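Local structure of holo-[acyl-carrier-protein] synthase (Neisseria meningitidis FAM18, 5SUV) at residues V11-I16 / D116-F121. The protein belongs to the 4'-phosphopantetheinyl transferase superfamily and binds coenzyme A as a trimer of identical subunits. Residues are numbered along the deposited sequence; the frame is centred on the assembly and turned at random.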
# COMPACT_ATOMS: atom_id res chain seq x y z
N VAL A 11 -2.32 10.34 -4.18
CA VAL A 11 -2.96 11.53 -4.70
C VAL A 11 -2.54 12.70 -3.84
O VAL A 11 -2.64 12.64 -2.61
CB VAL A 11 -4.49 11.41 -4.72
CG1 VAL A 11 -5.13 12.73 -5.11
CG2 VAL A 11 -4.92 10.31 -5.67
N SER A 12 -2.10 13.77 -4.48
CA SER A 12 -1.70 15.00 -3.80
C SER A 12 -2.91 15.91 -3.65
O SER A 12 -3.63 16.16 -4.62
CB SER A 12 -0.61 15.70 -4.59
OG SER A 12 -0.52 17.06 -4.22
N LEU A 13 -3.16 16.38 -2.43
CA LEU A 13 -4.21 17.38 -2.25
C LEU A 13 -3.99 18.59 -3.16
O LEU A 13 -4.95 19.15 -3.70
CB LEU A 13 -4.27 17.83 -0.79
CG LEU A 13 -4.52 16.76 0.26
CD1 LEU A 13 -4.50 17.37 1.65
CD2 LEU A 13 -5.84 16.05 0.02
N LYS A 14 -2.74 19.01 -3.34
CA LYS A 14 -2.47 20.15 -4.21
C LYS A 14 -2.90 19.86 -5.64
O LYS A 14 -3.37 20.76 -6.35
CB LYS A 14 -0.98 20.51 -4.16
CG LYS A 14 -0.53 21.04 -2.81
CD LYS A 14 0.98 21.26 -2.77
CE LYS A 14 1.45 21.69 -1.39
NZ LYS A 14 0.78 22.93 -0.91
N ARG A 15 -2.75 18.61 -6.09
CA ARG A 15 -3.22 18.25 -7.42
C ARG A 15 -4.73 18.37 -7.51
O ARG A 15 -5.26 18.85 -8.52
CB ARG A 15 -2.78 16.83 -7.78
CG ARG A 15 -3.30 16.32 -9.12
CD ARG A 15 -2.44 15.16 -9.61
NE ARG A 15 -3.17 14.25 -10.49
CZ ARG A 15 -3.45 12.97 -10.22
NH1 ARG A 15 -3.07 12.40 -9.08
NH2 ARG A 15 -4.12 12.25 -11.11
N ILE A 16 -5.44 17.96 -6.45
CA ILE A 16 -6.90 18.11 -6.45
C ILE A 16 -7.26 19.58 -6.54
O ILE A 16 -8.13 19.97 -7.33
CB ILE A 16 -7.51 17.46 -5.19
CG1 ILE A 16 -7.22 15.95 -5.17
CG2 ILE A 16 -9.02 17.70 -5.12
CD1 ILE A 16 -7.93 15.14 -6.27
N ASP A 116 0.11 16.33 2.64
CA ASP A 116 -0.42 16.50 1.31
C ASP A 116 -0.76 15.19 0.62
O ASP A 116 -1.35 15.22 -0.46
CB ASP A 116 0.59 17.26 0.44
CG ASP A 116 0.03 17.62 -0.92
OD1 ASP A 116 -1.01 18.30 -0.96
OD2 ASP A 116 0.64 17.23 -1.93
N THR A 117 -0.39 14.05 1.19
CA THR A 117 -0.46 12.77 0.50
C THR A 117 -1.69 12.00 0.96
O THR A 117 -1.87 11.76 2.16
CB THR A 117 0.81 11.96 0.76
OG1 THR A 117 1.94 12.68 0.26
CG2 THR A 117 0.75 10.62 0.06
N VAL A 118 -2.52 11.60 0.01
CA VAL A 118 -3.61 10.67 0.26
C VAL A 118 -3.25 9.35 -0.41
O VAL A 118 -2.76 9.33 -1.54
CB VAL A 118 -4.96 11.19 -0.26
CG1 VAL A 118 -6.05 10.16 0.00
CG2 VAL A 118 -5.30 12.49 0.41
N LEU A 119 -3.47 8.26 0.31
CA LEU A 119 -3.08 6.94 -0.14
C LEU A 119 -4.27 5.99 -0.09
O LEU A 119 -5.04 6.01 0.87
CB LEU A 119 -1.95 6.42 0.73
CG LEU A 119 -1.45 5.00 0.59
CD1 LEU A 119 -0.99 4.78 -0.82
CD2 LEU A 119 -0.31 4.81 1.58
N ALA A 120 -4.40 5.15 -1.12
CA ALA A 120 -5.42 4.11 -1.17
C ALA A 120 -4.79 2.78 -1.57
O ALA A 120 -3.94 2.72 -2.46
CB ALA A 120 -6.56 4.47 -2.16
N PHE A 121 -5.23 1.72 -0.90
CA PHE A 121 -4.89 0.34 -1.25
C PHE A 121 -6.18 -0.45 -1.43
O PHE A 121 -7.11 -0.30 -0.64
CB PHE A 121 -4.05 -0.35 -0.17
CG PHE A 121 -2.60 0.01 -0.18
CD1 PHE A 121 -2.17 1.23 0.31
CD2 PHE A 121 -1.66 -0.90 -0.63
CE1 PHE A 121 -0.82 1.55 0.32
CE2 PHE A 121 -0.31 -0.59 -0.62
CZ PHE A 121 0.11 0.64 -0.14
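The carboxylate of Asp116 meets Ser12 and Lys14 at the start of helix 13-23. Its CG lies anti to the backbone N (chi1 -173°), and the carboxylate beyond it sits beside Ser12 and the amide of Lys14. The two oxygens divide the work. OD2 takes the hydroxyl of Ser12, with OG 2.6 Å from OD2, on the syn side and 18° out of the carboxylate plane. OD1 uses its syn lone pair for Lys14 N, at 3.0 Å. The N-terminal turn of the helix probably helps keep the Asp116 carboxylate charged. The aliphatic part of Lys14 crosses Asp116 at about a right angle, CG 3.3 Å from OD1. Ser12 is the N-cap of this helix, and its OG also accepts from Arg15 N at 3.3 Å. Here strand 3-12 leads directly into helix 13-23. Val11 and Val118 form an antiparallel hydrogen-bonded pair, with Val118 N 2.8 Å from Val11 O. Ser12 and Thr117 form the next, non-hydrogen-bonded pair. Leu13 N then bonds to Asp116 O at 2.9 Å, one residue beyond the ladder. The side chains of Leu13 and Val118 cross at about a right angle, with Leu13 CD2 3.6 Å from Val118 CG2. Helix 46-63 packs against Val11 and Leu13 through Phe54, Ala55 and Ala51. Glu114 of the second subunit accepts from Ser12 N and forms a salt bridge with Arg15.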